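Local coordinates for Lmo1499 protein (Listeria monocytogenes, PDB 4IIW), which probably acts as a lytic transglycosylase that cuts nascent peptidoglycan strands within the chain and so ends their elongation, at residues Pro145-Ser150 with Ile193-Val198; Thr160-Asn165 with Lys216-Lys221. All blocks are in the same frame, centred on the assembly; numbering follows the deposited sequence.

Along the chain the four segments alternate: 145-150 is followed by 160-165, then by 193-198 and 216-221, so the two interactions cross in sequence. Interaction 1 pairs helices 145-154 and 190-204; interaction 2 sets the loop that follows helix 145-154 against the start of helix 219-232. Helix 145-154 and its loop thus each meet a later helix, and the two contacts touch where Val148 CG1 packs 3.9 Å from Leu164 CD2. They lie about 16 Å apart, centre to centre, on the same side of the chain's centre. Both belong to the YceG-like domain. Helix 219-232 ends at Glu232, predicted to matter for catalysis, but neither contact lies at that residue.

Interaction 1 of 2, residues Pro145-Ser150 with Ile193-Val198; sequences PEFVAS and IITEMV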
ATOM      1  N   PRO B 145     -50.335  15.349  24.152  1.00 59.49           N
ATOM      2  CA  PRO B 145     -51.480  15.998  24.794  1.00 59.29           C
ATOM      3  C   PRO B 145     -51.288  16.255  26.293  1.00 58.42           C
ATOM      4  O   PRO B 145     -51.590  17.360  26.759  1.00 57.68           O
ATOM      5  CB  PRO B 145     -52.627  15.005  24.548  1.00 62.22           C
ATOM      6  CG  PRO B 145     -52.278  14.334  23.297  1.00 62.08           C
ATOM      7  CD  PRO B 145     -50.759  14.263  23.249  1.00 61.85           C
ATOM      8  N   GLU B 146     -50.801  15.256  27.039  1.00 59.46           N
ATOM      9  CA  GLU B 146     -50.566  15.432  28.483  1.00 58.42           C
ATOM     10  C   GLU B 146     -49.431  16.433  28.759  1.00 54.81           C
ATOM     11  O   GLU B 146     -49.498  17.204  29.712  1.00 54.13           O
ATOM     12  CB  GLU B 146     -50.259  14.118  29.204  1.00 60.83           C
ATOM     13  CG  GLU B 146     -51.437  13.149  29.382  1.00 68.17           C
ATOM     14  CD  GLU B 146     -51.754  12.344  28.142  1.00 79.71           C
ATOM     15  OE1 GLU B 146     -50.812  11.996  27.377  1.00 83.57           O
ATOM     16  OE2 GLU B 146     -52.954  12.029  27.943  1.00 88.92           O
ATOM     17  N   PHE B 147     -48.377  16.423  27.955  1.00 52.57           N
ATOM     18  CA  PHE B 147     -47.328  17.388  28.193  1.00 49.78           C
ATOM     19  C   PHE B 147     -47.853  18.796  27.929  1.00 49.32           C
ATOM     20  O   PHE B 147     -47.586  19.709  28.711  1.00 47.50           O
ATOM     21  CB  PHE B 147     -46.069  17.136  27.367  1.00 48.68           C
ATOM     22  CG  PHE B 147     -44.991  18.150  27.633  1.00 45.66           C
ATOM     23  CD1 PHE B 147     -44.307  18.146  28.837  1.00 45.38           C
ATOM     24  CD2 PHE B 147     -44.709  19.146  26.721  1.00 46.41           C
ATOM     25  CE1 PHE B 147     -43.329  19.116  29.125  1.00 45.71           C
ATOM     26  CE2 PHE B 147     -43.736  20.120  26.999  1.00 46.33           C
ATOM     27  CZ  PHE B 147     -43.048  20.096  28.206  1.00 44.13           C
ATOM     28  N   VAL B 148     -48.614  18.960  26.846  1.00 50.39           N
ATOM     29  CA  VAL B 148     -49.154  20.266  26.482  1.00 49.31           C
ATOM     30  C   VAL B 148     -50.140  20.744  27.549  1.00 49.97           C
ATOM     31  O   VAL B 148     -50.129  21.914  27.940  1.00 48.65           O
ATOM     32  CB  VAL B 148     -49.804  20.241  25.080  1.00 51.42           C
ATOM     33  CG1 VAL B 148     -50.456  21.574  24.759  1.00 48.99           C
ATOM     34  CG2 VAL B 148     -48.754  19.885  24.007  1.00 51.27           C
ATOM     35  N   ALA B 149     -50.981  19.845  28.047  1.00 51.30           N
ATOM     36  CA  ALA B 149     -51.918  20.243  29.101  1.00 51.79           C
ATOM     37  C   ALA B 149     -51.161  20.734  30.355  1.00 50.08           C
ATOM     38  O   ALA B 149     -51.613  21.668  31.006  1.00 50.19           O
ATOM     39  CB  ALA B 149     -52.857  19.104  29.457  1.00 52.66           C
ATOM     40  N   SER B 150     -50.014  20.115  30.669  1.00 49.01           N
ATOM     41  CA  SER B 150     -49.224  20.496  31.855  1.00 47.90           C
ATOM     42  C   SER B 150     -48.639  21.888  31.701  1.00 46.65           C
ATOM     43  O   SER B 150     -48.479  22.592  32.690  1.00 46.71           O
ATOM     44  CB  SER B 150     -48.116  19.476  32.194  1.00 46.72           C
ATOM     45  OG  SER B 150     -47.047  19.486  31.263  1.00 49.64           O
ATOM     46  N   ILE B 193     -36.287  20.188  29.567  1.00 43.28           N
ATOM     47  CA  ILE B 193     -35.717  21.156  28.650  1.00 42.54           C
ATOM     48  C   ILE B 193     -36.783  22.043  28.022  1.00 43.38           C
ATOM     49  O   ILE B 193     -36.686  23.286  28.044  1.00 42.61           O
ATOM     50  CB  ILE B 193     -34.957  20.447  27.542  1.00 43.29           C
ATOM     51  CG1 ILE B 193     -33.767  19.683  28.144  1.00 43.58           C
ATOM     52  CG2 ILE B 193     -34.487  21.450  26.488  1.00 38.84           C
ATOM     53  CD1 ILE B 193     -32.991  18.819  27.148  1.00 36.21           C
ATOM     54  N   ILE B 194     -37.802  21.409  27.459  1.00 43.82           N
ATOM     55  CA  ILE B 194     -38.881  22.150  26.828  1.00 44.11           C
ATOM     56  C   ILE B 194     -39.516  23.085  27.864  1.00 43.69           C
ATOM     57  O   ILE B 194     -39.790  24.243  27.578  1.00 42.06           O
ATOM     58  CB  ILE B 194     -39.911  21.190  26.202  1.00 45.58           C
ATOM     59  CG1 ILE B 194     -39.235  20.377  25.094  1.00 45.98           C
ATOM     60  CG2 ILE B 194     -41.093  21.952  25.621  1.00 43.88           C
ATOM     61  CD1 ILE B 194     -39.978  19.107  24.727  1.00 49.29           C
ATOM     62  N   THR B 195     -39.708  22.598  29.086  1.00 45.15           N
ATOM     63  CA  THR B 195     -40.314  23.431  30.114  1.00 45.36           C
ATOM     64  C   THR B 195     -39.503  24.698  30.321  1.00 45.64           C
ATOM     65  O   THR B 195     -40.081  25.765  30.454  1.00 47.71           O
ATOM     66  CB  THR B 195     -40.504  22.685  31.451  1.00 46.63           C
ATOM     67  OG1 THR B 195     -41.394  21.586  31.253  1.00 49.84           O
ATOM     68  CG2 THR B 195     -41.085  23.619  32.563  1.00 43.26           C
ATOM     69  N   GLU B 196     -38.181  24.608  30.339  1.00 45.43           N
ATOM     70  CA  GLU B 196     -37.381  25.818  30.550  1.00 47.12           C
ATOM     71  C   GLU B 196     -37.562  26.839  29.431  1.00 46.31           C
ATOM     72  O   GLU B 196     -37.520  28.041  29.669  1.00 48.19           O
ATOM     73  CB  GLU B 196     -35.899  25.500  30.731  1.00 47.84           C
ATOM     74  CG  GLU B 196     -35.608  24.794  32.027  1.00 52.41           C
ATOM     75  CD  GLU B 196     -35.924  25.658  33.237  1.00 56.44           C
ATOM     76  OE1 GLU B 196     -35.303  26.737  33.391  1.00 56.06           O
ATOM     77  OE2 GLU B 196     -36.777  25.240  34.045  1.00 60.35           O
HETATM   78  N   MSE B 197     -37.783  26.365  28.219  1.00 45.61           N
HETATM   79  CA  MSE B 197     -37.976  27.256  27.092  1.00 44.53           C
HETATM   80  C   MSE B 197     -39.352  27.902  27.174  1.00 43.82           C
HETATM   81  O   MSE B 197     -39.505  29.092  26.837  1.00 46.12           O
HETATM   82  CB  MSE B 197     -37.810  26.505  25.786  1.00 44.21           C
HETATM   83  CG  MSE B 197     -36.435  25.861  25.639  1.00 46.19           C
HETATM   84 SE   MSE B 197     -36.255  24.861  23.963  0.91 45.22          SE
HETATM   85  CE  MSE B 197     -34.458  24.201  24.230  1.00 40.39           C
ATOM     86  N   VAL B 198     -40.351  27.146  27.624  1.00 41.69           N
ATOM     87  CA  VAL B 198     -41.688  27.712  27.767  1.00 41.48           C
ATOM     88  C   VAL B 198     -41.681  28.763  28.901  1.00 42.21           C
ATOM     89  O   VAL B 198     -42.310  29.813  28.795  1.00 41.30           O
ATOM     90  CB  VAL B 198     -42.770  26.631  27.994  1.00 41.86           C
ATOM     91  CG1 VAL B 198     -44.091  27.274  28.331  1.00 38.99           C
ATOM     92  CG2 VAL B 198     -42.912  25.757  26.752  1.00 40.13           C
TER
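The ring of Phe147 reaches across to Ile194 and Thr195 edge first, its far carbons doing the touching. CE2 of Phe147 lies 3.5 Å from Ile194 CG2, and CZ of Phe147 is 3.7 Å from the same methyl, which sits at the ring edge, near its plane. Phe147 has CG anti to the backbone N (chi1 -180°), which, with CB pointing toward helix 190-204, carries the ring to it. The matching branch of Ile194, CG2, also stands anti to its backbone N, while CG1 lies beside that nitrogen, anti to the carbonyl carbon. Thr141 touches both side chains and Met142 touches Ile194, which places helix 135-143 against this buried apolar part. The arrangement is helix-on-helix packing within the YceG-like fold: helices 145-154 and 190-204 stay well separated, the CA atoms of Phe147 and Thr195 being 9.5 Å apart, and the phenyl ring spans much of the distance. Only 125 Å² is buried between the two segments, in keeping with so narrow a bridge. Towards Thr195 the contact is looser and partly exposed. Phe147 CZ stands 3.8 Å from Thr195 OG1, again at the ring edge, but that hydroxyl has its polar partner within its own helix, the carbonyl of Glu191. Met151 packs against Thr195 and Val198 from one turn further along helix 145-154. Ser150, also partly exposed, turns its OG back to donate to Phe147 O at 2.6 Å, tilted 21° from the carbonyl plane.

Interaction 2 of 2, residues Thr160-Asn165 with Lys216-Lys221; sequences TNDVLN and KMSVHK
An ST turn at Thr160, leading into the 3-10 segment 161-163, meets the N-terminus of helix 219-232. Thr160 OG1 accepts from Asp162 N at 3.1 Å, and Ser218 occupies the N-cap of the helix, its OG accepting from Lys221 N at 2.9 Å in a nearly straight bond (168°). Between the ST turn and the capped helix start Asp162 lies across His220: Asp162 CB is 3.8 Å from His220 CB, and the carboxylate and imidazole planes are 50° apart. Asp162 OD2 also comes within 3.8 Å of Ser218 CB. The backbone O of Asp162 lies over one face of the imidazole, and Val163 CG1 approaches the ring obliquely, 4.4 Å from His220 ND1. No direct hydrogen bond joins the segments, and the carboxylate does not pair with the ring, Asp162 OD2 being 5.7 Å from His220 ND1. The ring nitrogens are used elsewhere, ND1 by Tyr175 OH and NE2 by the carbonyl of Pro294, which should fix the ring's rotation. The imidazole's CG stands opposite the His220 nitrogen (chi1 -167°). A water accepts from His220 N at 3.1 Å, hydrogen-bonds to Thr160 OG1, and donates to Asp162 OD2 at 2.8 Å.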
ATOM      1  N   THR B 160     -52.339  29.148  26.624  1.00 48.57           N
ATOM      2  CA  THR B 160     -53.751  28.964  26.966  1.00 49.99           C
ATOM      3  C   THR B 160     -54.418  27.935  26.066  1.00 52.10           C
ATOM      4  O   THR B 160     -53.765  27.342  25.207  1.00 53.79           O
ATOM      5  CB  THR B 160     -54.496  30.261  26.751  1.00 51.55           C
ATOM      6  OG1 THR B 160     -54.574  30.532  25.339  1.00 53.75           O
ATOM      7  CG2 THR B 160     -53.791  31.405  27.458  1.00 48.94           C
ATOM      8  N   ASN B 161     -55.726  27.739  26.241  1.00 54.48           N
ATOM      9  CA  ASN B 161     -56.490  26.840  25.376  1.00 56.46           C
ATOM     10  C   ASN B 161     -56.346  27.167  23.887  1.00 55.88           C
ATOM     11  O   ASN B 161     -56.649  26.326  23.039  1.00 57.58           O
ATOM     12  CB  ASN B 161     -57.980  26.810  25.758  1.00 58.95           C
ATOM     13  CG  ASN B 161     -58.255  25.954  26.996  1.00 64.30           C
ATOM     14  OD1 ASN B 161     -57.343  25.378  27.605  1.00 70.45           O
ATOM     15  ND2 ASN B 161     -59.518  25.864  27.369  1.00 69.12           N
ATOM     16  N   ASP B 162     -55.894  28.374  23.565  1.00 54.34           N
ATOM     17  CA  ASP B 162     -55.673  28.746  22.175  1.00 54.64           C
ATOM     18  C   ASP B 162     -54.795  27.727  21.435  1.00 52.15           C
ATOM     19  O   ASP B 162     -55.048  27.431  20.273  1.00 53.08           O
ATOM     20  CB  ASP B 162     -55.089  30.176  22.064  1.00 54.69           C
ATOM     21  CG  ASP B 162     -56.157  31.281  22.322  1.00 58.49           C
ATOM     22  OD1 ASP B 162     -57.363  30.965  22.286  1.00 56.24           O
ATOM     23  OD2 ASP B 162     -55.793  32.466  22.538  1.00 61.64           O
ATOM     24  N   VAL B 163     -53.812  27.150  22.120  1.00 49.01           N
ATOM     25  CA  VAL B 163     -52.914  26.184  21.487  1.00 47.87           C
ATOM     26  C   VAL B 163     -53.571  24.862  21.140  1.00 49.37           C
ATOM     27  O   VAL B 163     -53.024  24.080  20.384  1.00 50.57           O
ATOM     28  CB  VAL B 163     -51.673  25.885  22.359  1.00 46.07           C
ATOM     29  CG1 VAL B 163     -50.969  27.193  22.733  1.00 45.39           C
ATOM     30  CG2 VAL B 163     -52.058  25.085  23.599  1.00 42.79           C
ATOM     31  N   LEU B 164     -54.738  24.591  21.688  1.00 52.59           N
ATOM     32  CA  LEU B 164     -55.409  23.334  21.397  1.00 55.19           C
ATOM     33  C   LEU B 164     -56.353  23.464  20.213  1.00 58.22           C
ATOM     34  O   LEU B 164     -57.239  22.638  20.044  1.00 61.04           O
ATOM     35  CB  LEU B 164     -56.184  22.838  22.619  1.00 56.27           C
ATOM     36  CG  LEU B 164     -55.394  22.565  23.908  1.00 56.07           C
ATOM     37  CD1 LEU B 164     -56.344  21.983  24.955  1.00 54.24           C
ATOM     38  CD2 LEU B 164     -54.234  21.622  23.653  1.00 48.43           C
ATOM     39  N   ASN B 165     -56.180  24.481  19.377  1.00 58.95           N
ATOM     40  CA  ASN B 165     -57.082  24.614  18.246  1.00 61.75           C
ATOM     41  C   ASN B 165     -56.798  23.559  17.175  1.00 63.81           C
ATOM     42  O   ASN B 165     -55.695  23.441  16.641  1.00 63.70           O
ATOM     43  CB  ASN B 165     -57.094  26.027  17.660  1.00 61.67           C
ATOM     44  CG  ASN B 165     -58.023  26.143  16.457  1.00 63.52           C
ATOM     45  OD1 ASN B 165     -57.814  25.489  15.437  1.00 66.45           O
ATOM     46  ND2 ASN B 165     -59.034  26.994  16.562  1.00 62.72           N
ATOM     47  N   LYS B 216     -55.997  44.303  23.475  1.00 71.66           N
ATOM     48  CA  LYS B 216     -56.789  43.069  23.561  1.00 70.89           C
ATOM     49  C   LYS B 216     -56.325  42.078  22.513  1.00 67.02           C
ATOM     50  O   LYS B 216     -57.100  41.577  21.708  1.00 67.29           O
ATOM     51  CB  LYS B 216     -58.282  43.343  23.474  1.00 73.90           C
ATOM     52  CG  LYS B 216     -58.842  43.897  24.776  1.00 82.17           C
ATOM     53  CD  LYS B 216     -60.327  44.270  24.673  1.00 89.35           C
ATOM     54  CE  LYS B 216     -60.532  45.557  23.891  1.00 93.23           C
ATOM     55  NZ  LYS B 216     -59.936  46.741  24.588  1.00 96.50           N
HETATM   56  N   MSE B 217     -55.026  41.826  22.535  1.00 63.97           N
HETATM   57  CA  MSE B 217     -54.397  40.890  21.631  1.00 60.79           C
HETATM   58  C   MSE B 217     -53.990  39.701  22.485  1.00 58.51           C
HETATM   59  O   MSE B 217     -53.328  39.870  23.514  1.00 58.37           O
HETATM   60  CB  MSE B 217     -53.166  41.526  20.994  1.00 59.62           C
HETATM   61  CG  MSE B 217     -52.631  40.771  19.822  1.00 59.60           C
HETATM   62 SE   MSE B 217     -51.152  41.707  19.007  0.85 67.93          SE
HETATM   63  CE  MSE B 217     -51.223  40.801  17.260  1.00 68.80           C
ATOM     64  N   SER B 218     -54.401  38.504  22.077  1.00 56.69           N
ATOM     65  CA  SER B 218     -54.071  37.296  22.822  1.00 54.99           C
ATOM     66  C   SER B 218     -52.588  37.038  22.665  1.00 52.69           C
ATOM     67  O   SER B 218     -51.973  37.520  21.713  1.00 52.43           O
ATOM     68  CB  SER B 218     -54.842  36.108  22.268  1.00 54.51           C
ATOM     69  OG  SER B 218     -54.428  35.829  20.938  1.00 56.45           O
ATOM     70  N   VAL B 219     -51.998  36.302  23.598  1.00 51.88           N
ATOM     71  CA  VAL B 219     -50.591  35.953  23.469  1.00 49.69           C
ATOM     72  C   VAL B 219     -50.417  35.161  22.170  1.00 50.21           C
ATOM     73  O   VAL B 219     -49.430  35.329  21.445  1.00 49.87           O
ATOM     74  CB  VAL B 219     -50.069  35.125  24.667  1.00 49.94           C
ATOM     75  CG1 VAL B 219     -48.663  34.622  24.384  1.00 47.46           C
ATOM     76  CG2 VAL B 219     -50.099  35.956  25.987  1.00 44.84           C
ATOM     77  N   HIS B 220     -51.407  34.339  21.841  1.00 51.59           N
ATOM     78  CA  HIS B 220     -51.312  33.498  20.656  1.00 51.82           C
ATOM     79  C   HIS B 220     -51.285  34.289  19.347  1.00 52.19           C
ATOM     80  O   HIS B 220     -50.465  33.999  18.472  1.00 51.06           O
ATOM     81  CB  HIS B 220     -52.428  32.462  20.652  1.00 52.84           C
ATOM     82  CG  HIS B 220     -52.235  31.373  19.644  1.00 55.16           C
ATOM     83  ND1 HIS B 220     -51.226  30.435  19.749  1.00 55.07           N
ATOM     84  CD2 HIS B 220     -52.943  31.046  18.536  1.00 53.96           C
ATOM     85  CE1 HIS B 220     -51.311  29.590  18.738  1.00 54.86           C
ATOM     86  NE2 HIS B 220     -52.354  29.928  17.997  1.00 55.85           N
ATOM     87  N   LYS B 221     -52.169  35.272  19.187  1.00 53.59           N
ATOM     88  CA  LYS B 221     -52.122  36.092  17.951  1.00 54.79           C
ATOM     89  C   LYS B 221     -50.849  36.934  17.944  1.00 53.00           C
ATOM     90  O   LYS B 221     -50.240  37.142  16.911  1.00 54.18           O
ATOM     91  CB  LYS B 221     -53.394  36.943  17.747  1.00 57.14           C
ATOM     92  CG  LYS B 221     -54.601  36.070  17.381  1.00 60.33           C
ATOM     93  CD  LYS B 221     -55.842  36.853  17.032  1.00 66.55           C
ATOM     94  CE  LYS B 221     -56.940  35.901  16.547  1.00 71.26           C
ATOM     95  NZ  LYS B 221     -58.260  36.578  16.311  1.00 77.63           N
TER
HETATM   96  O   HOH W   1     -53.394  33.001  23.811  1.00 41.93           O